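GTPase subunit of restriction endonuclease (Thermococcus gammatolerans, PDB 6P0F) probably binds DNA through this N-terminal YTH-like domain, supplying substrate recognition to a GTP-dependent, McrBC-type restriction endonuclease. Local coordinates at residues I41-C45 and C98-E102; F73-K77 and D150-I154. Residue numbers count along the deposited sequence, not the author numbering.

The two contacts share one mixed beta-sheet but lie on opposite sides of the chain's centre, their own centres 26 Å apart and their nearest atoms about 10 Å apart, without touching. Strands 70-76 and 91-102, which carry F73-K77 and C98-E102, are antiparallel neighbours in that sheet. Interaction 1 is a surface contact that fastens helix 39-45 to the bulge at Cys98 in strand 91-102 through a disulfide. Interaction 2 is buried and noncovalent: the loop ahead of strand 155-158 packs an aromatic ring against the end of strand 70-76. Near interaction 2, the Tyr151 side chain comes within about 3 Å of a bound MES molecule, probably a crystallisation component.

Interaction 1: residues I41-C45 and C98-E102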
loop_
_atom_site.group_PDB
_atom_site.type_symbol
_atom_site.label_atom_id
_atom_site.label_comp_id
_atom_site.label_asym_id
_atom_site.label_seq_id
_atom_site.Cartn_x
_atom_site.Cartn_y
_atom_site.Cartn_z
ATOM N N ILE A 41 4.753 -13.828 -12.169
ATOM C CA ILE A 41 4.191 -12.929 -11.174
ATOM C C ILE A 41 2.679 -13.040 -11.162
ATOM O O ILE A 41 2.051 -13.182 -10.105
ATOM C CB ILE A 41 4.640 -11.482 -11.456
ATOM C CG1 ILE A 41 6.165 -11.380 -11.443
ATOM C CG2 ILE A 41 3.974 -10.574 -10.481
ATOM C CD1 ILE A 41 6.801 -11.654 -10.134
ATOM N N LEU A 42 2.062 -12.971 -12.350
ATOM C CA LEU A 42 0.607 -13.021 -12.430
ATOM C C LEU A 42 0.061 -14.346 -11.903
ATOM O O LEU A 42 -0.955 -14.378 -11.194
ATOM C CB LEU A 42 0.180 -12.791 -13.873
ATOM C CG LEU A 42 0.605 -11.460 -14.480
ATOM C CD1 LEU A 42 0.183 -11.400 -15.938
ATOM C CD2 LEU A 42 -0.005 -10.328 -13.675
ATOM N N ASP A 43 0.724 -15.452 -12.230
ATOM C CA ASP A 43 0.284 -16.763 -11.760
ATOM C C ASP A 43 0.368 -16.860 -10.236
ATOM O O ASP A 43 -0.530 -17.399 -9.572
ATOM C CB ASP A 43 1.150 -17.850 -12.399
ATOM C CG ASP A 43 0.800 -18.138 -13.884
ATOM O OD1 ASP A 43 -0.260 -17.696 -14.389
ATOM O OD2 ASP A 43 1.603 -18.850 -14.534
ATOM N N ASN A 44 1.471 -16.398 -9.670
ATOM C CA ASN A 44 1.680 -16.541 -8.237
ATOM C C ASN A 44 0.825 -15.583 -7.419
ATOM O O ASN A 44 0.520 -15.880 -6.258
ATOM C CB ASN A 44 3.161 -16.332 -7.915
ATOM C CG ASN A 44 4.004 -17.544 -8.248
ATOM O OD1 ASN A 44 3.497 -18.571 -8.735
ATOM N ND2 ASN A 44 5.307 -17.422 -8.034
ATOM N N CYS A 45 0.435 -14.430 -7.987
ATOM C CA CYS A 45 -0.103 -13.344 -7.181
ATOM C C CYS A 45 -1.447 -12.747 -7.590
ATOM O O CYS A 45 -1.940 -11.871 -6.871
ATOM C CB CYS A 45 0.919 -12.199 -7.119
ATOM S SG CYS A 45 2.414 -12.660 -6.182
ATOM N N CYS A 98 2.569 -9.938 -1.886
ATOM C CA CYS A 98 2.839 -11.219 -2.535
ATOM C C CYS A 98 4.138 -11.190 -3.334
ATOM O O CYS A 98 4.886 -12.176 -3.362
ATOM C CB CYS A 98 1.657 -11.544 -3.441
ATOM S SG CYS A 98 1.751 -13.121 -4.301
ATOM N N GLU A 99 4.392 -10.088 -4.031
ATOM C CA GLU A 99 5.553 -9.950 -4.893
ATOM C C GLU A 99 5.860 -8.475 -5.072
ATOM O O GLU A 99 4.977 -7.627 -4.973
ATOM C CB GLU A 99 5.335 -10.548 -6.284
ATOM C CG GLU A 99 5.971 -11.903 -6.515
ATOM C CD GLU A 99 7.490 -11.858 -6.446
ATOM O OE1 GLU A 99 8.069 -10.833 -6.035
ATOM O OE2 GLU A 99 8.112 -12.881 -6.755
ATOM N N THR A 100 7.110 -8.190 -5.371
ATOM C CA THR A 100 7.517 -6.848 -5.766
ATOM C C THR A 100 8.153 -6.948 -7.139
ATOM O O THR A 100 8.797 -7.944 -7.477
ATOM C CB THR A 100 8.499 -6.202 -4.783
ATOM O OG1 THR A 100 9.708 -6.967 -4.744
ATOM C CG2 THR A 100 7.905 -6.106 -3.394
ATOM N N VAL A 101 7.949 -5.909 -7.942
ATOM C CA VAL A 101 8.426 -5.862 -9.310
ATOM C C VAL A 101 8.946 -4.456 -9.526
ATOM O O VAL A 101 8.184 -3.499 -9.389
ATOM C CB VAL A 101 7.318 -6.181 -10.330
ATOM C CG1 VAL A 101 7.867 -6.042 -11.739
ATOM C CG2 VAL A 101 6.740 -7.580 -10.078
ATOM N N GLU A 102 10.217 -4.319 -9.866
ATOM C CA GLU A 102 10.751 -3.043 -10.308
ATOM C C GLU A 102 10.587 -2.942 -11.822
ATOM O O GLU A 102 11.163 -3.741 -12.572
ATOM C CB GLU A 102 12.218 -2.888 -9.904
ATOM C CG GLU A 102 12.841 -1.602 -10.441
ATOM C CD GLU A 102 14.357 -1.505 -10.189
ATOM O OE1 GLU A 102 14.978 -0.538 -10.689
ATOM O OE2 GLU A 102 14.921 -2.447 -9.591
HETATM O O HOH W 1 6.289 -15.229 -6.484
#
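A disulfide ties the last residue of helix 39-45 to the start of C98-E102: Cys45 SG and Cys98 SG are 2.0 Å apart, with chi3 at -85°, and the CA atoms of these two cysteines are 5.9 Å apart. Helix and strand run nearly antiparallel (158°), their axes 10.0 Å apart at closest approach, so side chains must bridge the gap. Beside the disulfide, Ile41 CD1 makes an apolar contact with Val101 CG2 at 4.1 Å. The Glu99 methylenes add van der Waals contacts, CG to Ile41 CD1 at 3.7 Å and CB to Cys45 SG at 3.6 Å. Thr100 points away from the helix.

The polar link is made through water: Asn44 ND2 donates to water 1 (2.9 Å), which donates to Glu99 OE2 (3.0 Å). Glu99 OE1 accepts from Thr100 N at 2.9 Å, so the carboxylate serves both the water bridge and the backbone amide of the following residue. Asp43 and Glu102 take no part across the contact and are held by salt bridges to Arg30 and Arg122, respectively.

Where the disulfide joins the strand, Cys98 and Glu99 both face Phe126 of strand 123-127: a classic beta bulge, to which a short surface helix is covalently pinned.

Interaction 2: residues F73-K77 and D150-I154; sequences FYVGK and DYFPI
F73-K77 follows the extended end of strand 70-76, inside the mixed beta-sheet of this YTH domain, and D150-I154 is an irregular segment leading into strand 155-158 that packs on that strand end. Gly76 is almost fully stretched (phi/psi 179/-179). Phe152, at -153/72, precedes Pro153, at -74/150. The closest CA pair is Tyr74 and Phe152, 7.0 Å apart, and 241 Å² is buried between the segments.

Tyr74 (chi1 m) points toward the loop, while Phe73 and Val75 point away from it. Phe152 (chi1 t, chi2 47°) leaves its backbone sideways, but its ring swings in against the strand: CE1 lies 3.6 Å from Tyr74 CB, and CZ lies against the Gly76 backbone, 3.5 Å from Gly76 O. Tyr74 CD2 meets Pro153 CD at 4.5 Å, and Tyr74 CE2 touches Tyr151 O at 3.4 Å. Helix 138-145 covers this cluster, with Asn142 hydrogen-bonding both Tyr74 OH and Tyr151 O; Arg78 binds Phe152 O. Tyr74 O meets the edge of the Phe152 ring, 3.4 Å from its CE1.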
loop_
_atom_site.group_PDB
_atom_site.type_symbol
_atom_site.label_atom_id
_atom_site.label_comp_id
_atom_site.label_asym_id
_atom_site.label_seq_id
_atom_site.Cartn_x
_atom_site.Cartn_y
_atom_site.Cartn_z
ATOM N N PHE A 73 -2.420 0.933 4.609
ATOM C CA PHE A 73 -2.781 2.104 3.813
ATOM C C PHE A 73 -3.698 2.958 4.676
ATOM O O PHE A 73 -4.815 2.547 5.014
ATOM C CB PHE A 73 -3.488 1.697 2.523
ATOM C CG PHE A 73 -2.615 1.056 1.511
ATOM C CD1 PHE A 73 -1.777 1.786 0.696
ATOM C CD2 PHE A 73 -2.670 -0.320 1.345
ATOM C CE1 PHE A 73 -1.002 1.158 -0.265
ATOM C CE2 PHE A 73 -1.890 -0.955 0.372
ATOM C CZ PHE A 73 -1.068 -0.219 -0.424
ATOM N N TYR A 74 -3.230 4.145 5.058
ATOM C CA TYR A 74 -4.054 5.137 5.720
ATOM C C TYR A 74 -4.724 5.988 4.648
ATOM O O TYR A 74 -4.045 6.445 3.741
ATOM C CB TYR A 74 -3.172 6.031 6.591
ATOM C CG TYR A 74 -2.684 5.498 7.912
ATOM C CD1 TYR A 74 -2.767 4.152 8.239
ATOM C CD2 TYR A 74 -2.131 6.365 8.837
ATOM C CE1 TYR A 74 -2.310 3.685 9.463
ATOM C CE2 TYR A 74 -1.676 5.913 10.071
ATOM C CZ TYR A 74 -1.753 4.577 10.366
ATOM O OH TYR A 74 -1.309 4.130 11.596
ATOM N N VAL A 75 -6.035 6.198 4.750
ATOM C CA VAL A 75 -6.779 6.945 3.736
ATOM C C VAL A 75 -7.507 8.093 4.425
ATOM O O VAL A 75 -8.331 7.868 5.319
ATOM C CB VAL A 75 -7.762 6.039 2.983
ATOM C CG1 VAL A 75 -8.512 6.845 1.914
ATOM C CG2 VAL A 75 -7.025 4.841 2.370
ATOM N N GLY A 76 -7.244 9.319 3.988
ATOM C CA GLY A 76 -7.856 10.465 4.629
ATOM C C GLY A 76 -7.385 11.744 3.964
ATOM O O GLY A 76 -6.575 11.717 3.041
ATOM N N LYS A 77 -7.869 12.864 4.501
ATOM C CA LYS A 77 -7.587 14.198 3.959
ATOM C C LYS A 77 -6.273 14.707 4.544
ATOM O O LYS A 77 -6.171 14.978 5.750
ATOM C CB LYS A 77 -8.764 15.116 4.275
ATOM C CG LYS A 77 -8.535 16.588 4.045
ATOM C CD LYS A 77 -8.383 16.900 2.582
ATOM C CE LYS A 77 -8.407 18.426 2.402
ATOM N NZ LYS A 77 -9.683 18.912 1.776
ATOM N N ASP A 150 -3.319 11.770 14.725
ATOM C CA ASP A 150 -3.447 12.286 13.366
ATOM C C ASP A 150 -2.220 12.010 12.500
ATOM O O ASP A 150 -2.117 12.566 11.393
ATOM C CB ASP A 150 -3.744 13.797 13.406
ATOM C CG ASP A 150 -2.683 14.599 14.128
ATOM O OD1 ASP A 150 -1.730 14.028 14.701
ATOM O OD2 ASP A 150 -2.818 15.847 14.156
ATOM N N TYR A 151 -1.300 11.162 12.964
ATOM C CA TYR A 151 -0.126 10.801 12.184
ATOM C C TYR A 151 -0.521 10.198 10.835
ATOM O O TYR A 151 -1.320 9.261 10.758
ATOM C CB TYR A 151 0.720 9.816 12.978
ATOM C CG TYR A 151 1.973 9.330 12.291
ATOM C CD1 TYR A 151 2.919 10.208 11.814
ATOM C CD2 TYR A 151 2.207 7.972 12.146
ATOM C CE1 TYR A 151 4.062 9.750 11.189
ATOM C CE2 TYR A 151 3.346 7.501 11.560
ATOM C CZ TYR A 151 4.263 8.373 11.058
ATOM O OH TYR A 151 5.395 7.867 10.453
ATOM N N PHE A 152 0.074 10.731 9.770
ATOM C CA PHE A 152 -0.366 10.442 8.397
ATOM C C PHE A 152 0.836 10.621 7.485
ATOM O O PHE A 152 0.923 11.582 6.705
ATOM C CB PHE A 152 -1.538 11.360 8.019
ATOM C CG PHE A 152 -2.269 10.994 6.745
ATOM C CD1 PHE A 152 -2.656 9.718 6.480
ATOM C CD2 PHE A 152 -2.624 11.969 5.830
ATOM C CE1 PHE A 152 -3.346 9.409 5.318
ATOM C CE2 PHE A 152 -3.308 11.662 4.675
ATOM C CZ PHE A 152 -3.661 10.367 4.406
ATOM N N PRO A 153 1.795 9.693 7.546
ATOM C CA PRO A 153 2.999 9.832 6.727
ATOM C C PRO A 153 2.710 9.528 5.271
ATOM O O PRO A 153 1.844 8.716 4.938
ATOM C CB PRO A 153 3.966 8.806 7.325
ATOM C CG PRO A 153 3.063 7.712 7.820
ATOM C CD PRO A 153 1.793 8.423 8.312
ATOM N N ILE A 154 3.470 10.178 4.385
ATOM C CA ILE A 154 3.422 9.743 2.987
ATOM C C ILE A 154 3.905 8.306 2.865
ATOM O O ILE A 154 3.279 7.479 2.185
ATOM C CB ILE A 154 4.221 10.707 2.097
ATOM C CG1 ILE A 154 3.421 12.002 1.926
ATOM C CG2 ILE A 154 4.461 10.087 0.744
ATOM C CD1 ILE A 154 4.187 13.084 1.237
#